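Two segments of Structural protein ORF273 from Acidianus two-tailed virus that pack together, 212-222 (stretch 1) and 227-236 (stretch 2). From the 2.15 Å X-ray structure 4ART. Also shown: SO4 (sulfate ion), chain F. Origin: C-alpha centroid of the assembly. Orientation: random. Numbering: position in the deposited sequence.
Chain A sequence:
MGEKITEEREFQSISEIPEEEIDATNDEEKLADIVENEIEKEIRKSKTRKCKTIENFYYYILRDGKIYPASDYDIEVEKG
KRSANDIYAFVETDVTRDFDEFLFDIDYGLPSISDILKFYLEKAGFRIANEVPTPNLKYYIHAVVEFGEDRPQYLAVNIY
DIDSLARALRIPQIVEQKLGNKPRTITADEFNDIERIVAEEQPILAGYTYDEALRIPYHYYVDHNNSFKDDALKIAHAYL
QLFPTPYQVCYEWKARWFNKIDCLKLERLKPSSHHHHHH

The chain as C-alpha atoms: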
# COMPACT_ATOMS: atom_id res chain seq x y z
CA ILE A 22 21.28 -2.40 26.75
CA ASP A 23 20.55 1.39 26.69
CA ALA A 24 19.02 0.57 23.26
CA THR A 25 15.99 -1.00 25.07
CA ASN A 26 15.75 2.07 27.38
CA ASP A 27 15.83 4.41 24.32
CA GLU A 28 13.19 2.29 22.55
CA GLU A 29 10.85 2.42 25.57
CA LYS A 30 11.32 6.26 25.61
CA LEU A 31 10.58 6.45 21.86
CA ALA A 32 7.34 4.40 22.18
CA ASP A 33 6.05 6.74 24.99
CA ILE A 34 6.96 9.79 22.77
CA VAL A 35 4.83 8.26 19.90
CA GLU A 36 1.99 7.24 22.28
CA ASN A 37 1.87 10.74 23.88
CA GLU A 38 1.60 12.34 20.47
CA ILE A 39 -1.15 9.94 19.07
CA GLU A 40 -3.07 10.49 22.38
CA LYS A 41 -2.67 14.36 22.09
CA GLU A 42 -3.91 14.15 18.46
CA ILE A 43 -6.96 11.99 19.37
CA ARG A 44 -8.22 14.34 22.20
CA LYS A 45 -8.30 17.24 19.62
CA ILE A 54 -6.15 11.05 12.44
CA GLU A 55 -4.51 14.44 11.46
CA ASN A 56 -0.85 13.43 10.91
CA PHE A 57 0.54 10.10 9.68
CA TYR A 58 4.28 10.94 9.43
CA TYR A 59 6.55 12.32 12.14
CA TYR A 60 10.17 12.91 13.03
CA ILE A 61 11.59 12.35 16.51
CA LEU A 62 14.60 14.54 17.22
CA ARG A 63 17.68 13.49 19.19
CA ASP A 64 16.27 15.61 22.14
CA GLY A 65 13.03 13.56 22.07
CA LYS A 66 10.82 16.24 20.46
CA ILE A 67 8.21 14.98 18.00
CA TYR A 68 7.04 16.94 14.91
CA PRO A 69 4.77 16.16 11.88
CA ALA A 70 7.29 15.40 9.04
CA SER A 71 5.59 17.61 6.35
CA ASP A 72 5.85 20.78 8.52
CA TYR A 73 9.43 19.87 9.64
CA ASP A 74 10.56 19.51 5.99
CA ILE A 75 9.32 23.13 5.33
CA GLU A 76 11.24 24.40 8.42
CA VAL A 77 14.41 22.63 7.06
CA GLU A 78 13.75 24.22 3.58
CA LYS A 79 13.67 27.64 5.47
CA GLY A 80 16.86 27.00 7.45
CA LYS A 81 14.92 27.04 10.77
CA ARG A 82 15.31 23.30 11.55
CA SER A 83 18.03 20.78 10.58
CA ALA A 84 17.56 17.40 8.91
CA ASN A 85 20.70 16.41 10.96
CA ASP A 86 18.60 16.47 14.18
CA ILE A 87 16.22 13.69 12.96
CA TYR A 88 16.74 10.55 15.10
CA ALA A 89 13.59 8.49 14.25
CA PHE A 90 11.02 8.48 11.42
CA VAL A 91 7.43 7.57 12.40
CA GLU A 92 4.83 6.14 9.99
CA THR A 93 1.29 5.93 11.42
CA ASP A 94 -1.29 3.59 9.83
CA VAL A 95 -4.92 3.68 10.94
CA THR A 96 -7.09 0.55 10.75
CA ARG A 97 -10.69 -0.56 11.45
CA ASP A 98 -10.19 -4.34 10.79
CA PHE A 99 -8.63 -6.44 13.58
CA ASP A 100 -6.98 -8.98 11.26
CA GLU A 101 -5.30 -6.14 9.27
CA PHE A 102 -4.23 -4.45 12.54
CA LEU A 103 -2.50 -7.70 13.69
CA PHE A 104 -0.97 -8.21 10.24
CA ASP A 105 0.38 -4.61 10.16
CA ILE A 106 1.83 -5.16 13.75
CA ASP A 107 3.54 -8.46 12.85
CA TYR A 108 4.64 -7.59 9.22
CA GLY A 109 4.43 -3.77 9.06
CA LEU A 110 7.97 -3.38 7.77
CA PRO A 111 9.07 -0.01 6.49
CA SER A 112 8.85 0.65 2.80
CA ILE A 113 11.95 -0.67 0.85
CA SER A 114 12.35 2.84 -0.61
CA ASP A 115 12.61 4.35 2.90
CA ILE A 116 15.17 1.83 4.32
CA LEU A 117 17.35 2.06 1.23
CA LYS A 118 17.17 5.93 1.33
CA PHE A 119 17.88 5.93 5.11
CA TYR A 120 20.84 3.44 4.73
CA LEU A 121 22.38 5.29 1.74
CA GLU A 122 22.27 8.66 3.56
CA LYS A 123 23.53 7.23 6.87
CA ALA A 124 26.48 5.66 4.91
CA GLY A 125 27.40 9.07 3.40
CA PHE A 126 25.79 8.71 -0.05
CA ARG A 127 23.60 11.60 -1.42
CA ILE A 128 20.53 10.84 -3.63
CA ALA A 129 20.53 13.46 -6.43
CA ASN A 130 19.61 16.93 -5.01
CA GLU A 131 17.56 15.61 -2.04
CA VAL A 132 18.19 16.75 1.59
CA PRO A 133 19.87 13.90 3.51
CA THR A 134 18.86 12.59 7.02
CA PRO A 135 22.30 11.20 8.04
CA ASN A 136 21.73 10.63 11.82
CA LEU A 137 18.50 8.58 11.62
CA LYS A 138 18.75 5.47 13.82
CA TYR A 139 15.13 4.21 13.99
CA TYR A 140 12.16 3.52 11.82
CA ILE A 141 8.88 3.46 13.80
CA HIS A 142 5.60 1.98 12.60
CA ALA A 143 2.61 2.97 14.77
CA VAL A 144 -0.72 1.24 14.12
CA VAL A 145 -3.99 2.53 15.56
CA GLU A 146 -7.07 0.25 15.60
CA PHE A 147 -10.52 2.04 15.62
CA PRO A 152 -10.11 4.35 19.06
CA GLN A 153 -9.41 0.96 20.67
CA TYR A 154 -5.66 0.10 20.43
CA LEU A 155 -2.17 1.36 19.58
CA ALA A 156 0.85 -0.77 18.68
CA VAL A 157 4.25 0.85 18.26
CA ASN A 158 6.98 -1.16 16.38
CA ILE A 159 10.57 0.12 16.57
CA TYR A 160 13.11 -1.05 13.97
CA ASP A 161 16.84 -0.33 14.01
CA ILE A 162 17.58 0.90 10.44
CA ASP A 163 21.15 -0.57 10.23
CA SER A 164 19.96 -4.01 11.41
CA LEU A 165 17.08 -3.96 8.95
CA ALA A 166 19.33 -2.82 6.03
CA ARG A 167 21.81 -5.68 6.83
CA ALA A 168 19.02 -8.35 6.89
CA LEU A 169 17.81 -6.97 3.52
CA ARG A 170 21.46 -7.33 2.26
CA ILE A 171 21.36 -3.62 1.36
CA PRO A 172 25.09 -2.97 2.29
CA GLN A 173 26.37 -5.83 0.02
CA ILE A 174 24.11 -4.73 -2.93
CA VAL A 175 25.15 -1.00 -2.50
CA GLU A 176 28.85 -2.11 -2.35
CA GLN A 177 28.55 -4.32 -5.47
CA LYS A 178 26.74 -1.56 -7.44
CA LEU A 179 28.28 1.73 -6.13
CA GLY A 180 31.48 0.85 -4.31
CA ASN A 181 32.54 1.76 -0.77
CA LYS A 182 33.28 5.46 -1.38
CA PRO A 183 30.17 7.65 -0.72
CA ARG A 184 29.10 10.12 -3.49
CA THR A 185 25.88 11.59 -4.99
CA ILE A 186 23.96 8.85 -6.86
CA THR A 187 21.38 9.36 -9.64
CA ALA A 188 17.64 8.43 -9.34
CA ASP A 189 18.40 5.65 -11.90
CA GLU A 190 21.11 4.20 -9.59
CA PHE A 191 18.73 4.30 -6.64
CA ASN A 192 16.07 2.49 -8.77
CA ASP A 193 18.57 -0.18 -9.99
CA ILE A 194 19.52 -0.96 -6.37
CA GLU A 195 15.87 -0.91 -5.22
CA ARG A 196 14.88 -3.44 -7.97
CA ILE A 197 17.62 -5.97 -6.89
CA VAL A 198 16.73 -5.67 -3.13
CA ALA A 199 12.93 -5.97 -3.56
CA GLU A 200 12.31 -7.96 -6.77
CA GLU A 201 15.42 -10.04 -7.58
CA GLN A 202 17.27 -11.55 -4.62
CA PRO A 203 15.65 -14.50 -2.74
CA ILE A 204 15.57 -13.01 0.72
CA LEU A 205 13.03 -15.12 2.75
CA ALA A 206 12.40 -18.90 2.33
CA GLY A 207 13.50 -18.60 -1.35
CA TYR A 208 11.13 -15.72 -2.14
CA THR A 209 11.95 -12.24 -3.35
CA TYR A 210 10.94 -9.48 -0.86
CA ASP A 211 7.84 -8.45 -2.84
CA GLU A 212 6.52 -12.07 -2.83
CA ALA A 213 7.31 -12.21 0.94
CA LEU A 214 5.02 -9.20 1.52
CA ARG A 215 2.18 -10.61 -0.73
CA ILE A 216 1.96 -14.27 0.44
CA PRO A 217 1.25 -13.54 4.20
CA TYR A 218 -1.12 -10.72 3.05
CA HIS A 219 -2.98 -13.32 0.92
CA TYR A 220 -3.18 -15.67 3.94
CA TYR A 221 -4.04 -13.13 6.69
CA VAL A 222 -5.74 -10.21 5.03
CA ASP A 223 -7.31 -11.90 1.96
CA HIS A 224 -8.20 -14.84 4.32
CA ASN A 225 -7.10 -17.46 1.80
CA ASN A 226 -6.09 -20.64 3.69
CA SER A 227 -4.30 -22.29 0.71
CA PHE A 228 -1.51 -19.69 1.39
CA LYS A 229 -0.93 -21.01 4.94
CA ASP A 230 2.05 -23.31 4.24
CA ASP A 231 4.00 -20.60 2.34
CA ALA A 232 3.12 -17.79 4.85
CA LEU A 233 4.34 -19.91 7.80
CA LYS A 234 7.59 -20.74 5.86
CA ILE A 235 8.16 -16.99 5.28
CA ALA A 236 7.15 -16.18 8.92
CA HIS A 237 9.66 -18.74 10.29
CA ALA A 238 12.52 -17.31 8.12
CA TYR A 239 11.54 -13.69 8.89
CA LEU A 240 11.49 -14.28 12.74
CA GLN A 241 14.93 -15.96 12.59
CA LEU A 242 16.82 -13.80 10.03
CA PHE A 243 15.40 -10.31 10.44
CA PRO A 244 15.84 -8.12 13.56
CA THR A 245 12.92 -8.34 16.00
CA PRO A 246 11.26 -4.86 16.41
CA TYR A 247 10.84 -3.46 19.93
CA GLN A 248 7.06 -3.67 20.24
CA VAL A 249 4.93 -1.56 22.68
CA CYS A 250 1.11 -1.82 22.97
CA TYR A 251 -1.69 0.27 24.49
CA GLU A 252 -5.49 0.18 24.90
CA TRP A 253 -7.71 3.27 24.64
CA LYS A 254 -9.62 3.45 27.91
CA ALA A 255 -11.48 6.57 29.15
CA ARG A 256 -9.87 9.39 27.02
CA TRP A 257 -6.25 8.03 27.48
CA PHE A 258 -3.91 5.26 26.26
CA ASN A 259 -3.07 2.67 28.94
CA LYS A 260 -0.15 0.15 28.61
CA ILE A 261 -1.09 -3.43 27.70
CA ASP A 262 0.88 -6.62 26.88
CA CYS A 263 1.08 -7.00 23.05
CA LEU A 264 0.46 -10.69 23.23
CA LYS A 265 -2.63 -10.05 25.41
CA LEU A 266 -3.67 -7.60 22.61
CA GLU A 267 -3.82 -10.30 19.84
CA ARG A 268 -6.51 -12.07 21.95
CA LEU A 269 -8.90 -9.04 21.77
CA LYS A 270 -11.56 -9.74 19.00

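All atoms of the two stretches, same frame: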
# COMPACT_ATOMS: atom_id res chain seq x y z
N GLU A 212 7.33 -10.86 -3.04
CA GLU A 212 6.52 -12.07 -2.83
C GLU A 212 6.32 -12.31 -1.33
O GLU A 212 5.24 -12.73 -0.91
CB GLU A 212 7.27 -13.29 -3.35
CG GLU A 212 7.34 -13.34 -4.84
CD GLU A 212 8.20 -14.47 -5.32
OE1 GLU A 212 9.44 -14.38 -5.20
OE2 GLU A 212 7.61 -15.50 -5.73
N ALA A 213 7.37 -12.03 -0.52
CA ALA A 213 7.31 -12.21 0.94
C ALA A 213 6.34 -11.24 1.62
O ALA A 213 5.88 -11.51 2.72
CB ALA A 213 8.71 -12.10 1.54
N LEU A 214 6.01 -10.12 0.98
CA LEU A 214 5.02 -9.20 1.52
C LEU A 214 3.64 -9.76 1.15
O LEU A 214 2.76 -9.83 1.99
CB LEU A 214 5.15 -7.79 0.86
CG LEU A 214 6.29 -6.85 1.28
CD1 LEU A 214 6.28 -5.61 0.38
CD2 LEU A 214 6.16 -6.42 2.74
N ARG A 215 3.44 -10.12 -0.14
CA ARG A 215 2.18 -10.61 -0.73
C ARG A 215 1.61 -11.91 -0.17
O ARG A 215 0.44 -11.94 0.18
CB ARG A 215 2.30 -10.65 -2.26
CG ARG A 215 2.33 -9.25 -2.88
CD ARG A 215 2.23 -9.30 -4.40
NE ARG A 215 2.05 -7.96 -4.97
CZ ARG A 215 3.00 -7.26 -5.59
NH1 ARG A 215 4.21 -7.78 -5.76
NH2 ARG A 215 2.73 -6.07 -6.09
N ILE A 216 2.42 -12.97 -0.07
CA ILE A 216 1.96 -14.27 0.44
C ILE A 216 1.31 -14.21 1.86
O ILE A 216 0.18 -14.70 2.00
CB ILE A 216 3.04 -15.36 0.26
CG1 ILE A 216 3.25 -15.64 -1.25
CG2 ILE A 216 2.67 -16.61 1.05
CD1 ILE A 216 4.47 -16.45 -1.54
N PRO A 217 1.93 -13.60 2.90
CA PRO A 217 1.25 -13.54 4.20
C PRO A 217 0.03 -12.60 4.14
O PRO A 217 -0.93 -12.81 4.88
CB PRO A 217 2.36 -13.08 5.17
CG PRO A 217 3.64 -13.30 4.44
CD PRO A 217 3.29 -13.04 3.00
N TYR A 218 0.03 -11.60 3.22
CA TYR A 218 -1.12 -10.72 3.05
C TYR A 218 -2.29 -11.55 2.49
O TYR A 218 -3.43 -11.36 2.92
CB TYR A 218 -0.75 -9.53 2.11
CG TYR A 218 -1.86 -8.52 1.94
CD1 TYR A 218 -2.85 -8.70 0.99
CD2 TYR A 218 -1.93 -7.39 2.75
CE1 TYR A 218 -3.90 -7.79 0.85
CE2 TYR A 218 -2.96 -6.45 2.60
CZ TYR A 218 -3.95 -6.66 1.66
OH TYR A 218 -4.98 -5.75 1.53
N HIS A 219 -1.99 -12.45 1.53
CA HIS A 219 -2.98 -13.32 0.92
C HIS A 219 -3.57 -14.27 1.96
O HIS A 219 -4.78 -14.49 1.97
CB HIS A 219 -2.36 -14.08 -0.27
CG HIS A 219 -2.03 -13.22 -1.45
ND1 HIS A 219 -2.75 -12.06 -1.74
CD2 HIS A 219 -1.08 -13.39 -2.40
CE1 HIS A 219 -2.22 -11.56 -2.84
NE2 HIS A 219 -1.22 -12.32 -3.29
N TYR A 220 -2.74 -14.79 2.86
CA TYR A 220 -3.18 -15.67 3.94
C TYR A 220 -3.93 -14.90 5.07
O TYR A 220 -5.01 -15.31 5.46
CB TYR A 220 -1.95 -16.49 4.50
CG TYR A 220 -2.29 -17.37 5.68
CD1 TYR A 220 -3.31 -18.31 5.60
CD2 TYR A 220 -1.59 -17.27 6.87
CE1 TYR A 220 -3.65 -19.12 6.69
CE2 TYR A 220 -1.93 -18.05 7.98
CZ TYR A 220 -2.95 -18.98 7.88
OH TYR A 220 -3.24 -19.79 8.96
N TYR A 221 -3.41 -13.79 5.55
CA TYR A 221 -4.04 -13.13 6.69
C TYR A 221 -5.07 -12.12 6.40
O TYR A 221 -6.05 -12.03 7.14
CB TYR A 221 -2.99 -12.46 7.58
CG TYR A 221 -2.11 -13.44 8.30
CD1 TYR A 221 -2.60 -14.21 9.36
CD2 TYR A 221 -0.76 -13.56 7.98
CE1 TYR A 221 -1.78 -15.08 10.07
CE2 TYR A 221 0.08 -14.43 8.69
CZ TYR A 221 -0.44 -15.19 9.73
OH TYR A 221 0.38 -16.05 10.44
N VAL A 222 -4.84 -11.31 5.36
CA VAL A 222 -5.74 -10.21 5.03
C VAL A 222 -6.78 -10.62 3.97
O VAL A 222 -7.97 -10.27 4.11
CB VAL A 222 -4.95 -8.90 4.69
CG1 VAL A 222 -5.90 -7.73 4.40
CG2 VAL A 222 -4.00 -8.54 5.82
N SER A 227 -5.23 -21.53 1.55
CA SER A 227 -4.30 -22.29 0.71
C SER A 227 -2.88 -21.68 0.76
O SER A 227 -1.91 -22.38 0.47
CB SER A 227 -4.82 -22.38 -0.71
OG SER A 227 -4.69 -21.12 -1.33
N PHE A 228 -2.76 -20.42 1.24
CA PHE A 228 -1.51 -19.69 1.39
C PHE A 228 -0.84 -19.91 2.73
O PHE A 228 0.20 -19.34 2.98
CB PHE A 228 -1.71 -18.18 1.14
CG PHE A 228 -1.96 -17.83 -0.31
CD1 PHE A 228 -3.24 -17.88 -0.84
CD2 PHE A 228 -0.91 -17.47 -1.14
CE1 PHE A 228 -3.46 -17.57 -2.20
CE2 PHE A 228 -1.13 -17.19 -2.50
CZ PHE A 228 -2.40 -17.23 -3.01
N LYS A 229 -1.42 -20.72 3.58
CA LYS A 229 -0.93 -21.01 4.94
C LYS A 229 0.50 -21.53 4.97
O LYS A 229 1.35 -20.97 5.65
CB LYS A 229 -1.85 -22.03 5.64
CG LYS A 229 -1.48 -22.32 7.11
CD LYS A 229 -2.18 -23.62 7.54
CE LYS A 229 -2.40 -23.70 9.02
NZ LYS A 229 -2.58 -25.11 9.48
N ASP A 230 0.75 -22.66 4.27
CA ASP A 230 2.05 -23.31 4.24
C ASP A 230 3.17 -22.34 3.86
O ASP A 230 4.15 -22.28 4.58
CB ASP A 230 2.06 -24.52 3.32
CG ASP A 230 1.37 -25.74 3.91
OD1 ASP A 230 0.90 -25.67 5.08
OD2 ASP A 230 1.32 -26.78 3.22
N ASP A 231 3.00 -21.57 2.78
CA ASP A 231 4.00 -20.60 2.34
C ASP A 231 4.17 -19.44 3.31
O ASP A 231 5.30 -19.05 3.55
CB ASP A 231 3.72 -20.12 0.92
CG ASP A 231 3.67 -21.21 -0.12
OD1 ASP A 231 4.30 -22.27 0.10
OD2 ASP A 231 3.07 -20.98 -1.19
N ALA A 232 3.07 -18.90 3.88
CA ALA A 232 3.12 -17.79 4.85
C ALA A 232 3.89 -18.18 6.10
O ALA A 232 4.67 -17.38 6.61
CB ALA A 232 1.71 -17.38 5.23
N LEU A 233 3.66 -19.41 6.60
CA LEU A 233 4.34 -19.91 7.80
C LEU A 233 5.83 -20.11 7.51
O LEU A 233 6.65 -19.77 8.37
CB LEU A 233 3.68 -21.21 8.25
CG LEU A 233 2.39 -21.15 9.10
CD1 LEU A 233 1.42 -20.05 8.75
CD2 LEU A 233 1.73 -22.50 9.17
N LYS A 234 6.19 -20.60 6.29
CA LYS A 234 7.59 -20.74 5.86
C LYS A 234 8.30 -19.38 5.88
O LYS A 234 9.39 -19.25 6.44
CB LYS A 234 7.69 -21.39 4.46
CG LYS A 234 8.16 -22.84 4.51
CD LYS A 234 8.10 -23.54 3.16
CE LYS A 234 8.41 -25.02 3.33
NZ LYS A 234 8.88 -25.66 2.06
N ILE A 235 7.64 -18.35 5.33
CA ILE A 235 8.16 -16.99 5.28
C ILE A 235 8.28 -16.43 6.70
O ILE A 235 9.30 -15.82 7.02
CB ILE A 235 7.31 -16.09 4.36
CG1 ILE A 235 7.39 -16.59 2.89
CG2 ILE A 235 7.75 -14.62 4.49
CD1 ILE A 235 6.38 -16.01 1.90
N ALA A 236 7.22 -16.62 7.53
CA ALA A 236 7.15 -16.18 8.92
C ALA A 236 8.33 -16.73 9.71
O ALA A 236 9.04 -15.97 10.36
CB ALA A 236 5.85 -16.65 9.57
S SO4 F . -0.91 -5.85 -4.74
O1 SO4 F . -0.59 -7.27 -4.57
O2 SO4 F . 0.20 -5.01 -4.24
O3 SO4 F . -1.12 -5.53 -6.15
O4 SO4 F . -2.12 -5.56 -3.96

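Residues 212-221 belong to a helix that begins earlier in the chain, and the chain soon returns through a 3-10 segment that includes residues 227-228 into a second helix that runs from 229 past the end of its stretch. The N-to-C directions of the two helices make an angle of 129°, so they run roughly against each other but splay well away from antiparallel, and their axes come within 8.5 Å. Within each helix the backbone satisfies itself: Ile 216 N donates to Glu 212 O (3.0 Å), and Ala 232 N to Phe 228 O (3.0 Å). The exception is Pro 217, whose nitrogen carries no hydrogen and makes no bond to the preceding turn; the first helix kinks there. Close by, Tyr 218 N reaches Leu 214 O only through a weak bond of 3.5 Å, but the next bond, His 219 N to Arg 215 O at 2.8 Å, is already of normal length.

The backbones come very near each other at this level: the CA atoms of Pro 217 and Ala 232 are 4.7 Å apart. A methyl side chain suits so narrow a gap. Ala 232 CB points toward the first helix and lies 4.0 Å from Pro 217 CA and 3.7 Å from Tyr 220 CD2, so even this small group is in contact with its surroundings.

No hydrogen bond crosses between the stretches; the contact rests on apolar packing and aromatic rings. Ile 216, buried and directed toward the second helix, occupies a central place. Its CG2 lies 3.7 Å from Asp 231 CB and 4.3 Å from Phe 228 CD2, at the edge of that ring, while its CB meets Ile 235 CD1 at 3.8 Å. Ile 235 continues the apolar surface: its CG2 approaches Ala 213 CB at 4.0 Å and Pro 217 CG at 4.3 Å. Branched side chains fit here because each presents methyl groups to several neighbours.

Where the chain enters the second helix, Phe 228 offers a broad ring. His 219 CB sits over its face, 3.7 Å from the centroid of the Phe 228 ring and 10° off the normal, a CH-pi contact; the two rings themselves meet obliquely, with planes at 56°. The polar histidine can be buried here because both its ring nitrogens find hydrogen bonds outside this contact.

Tyr 220 reverses the arrangement, with the first helix now supplying the ring. Lys 229 CA lies 3.8 Å from the centroid of the Tyr 220 ring, over one face, in a second CH-pi contact, and Leu 233 CD1 approaches Tyr 220 CE2 at 4.0 Å. Lysine suits this margin: its backbone end packs on the ring while its extended side chain leads the amine away.

Arg 215 takes no part in the helix contact. Its side chain leads away to a sulfate, probably from the crystallisation liquor, and Arg 215 NE donates to SO4 O1 at 2.8 Å.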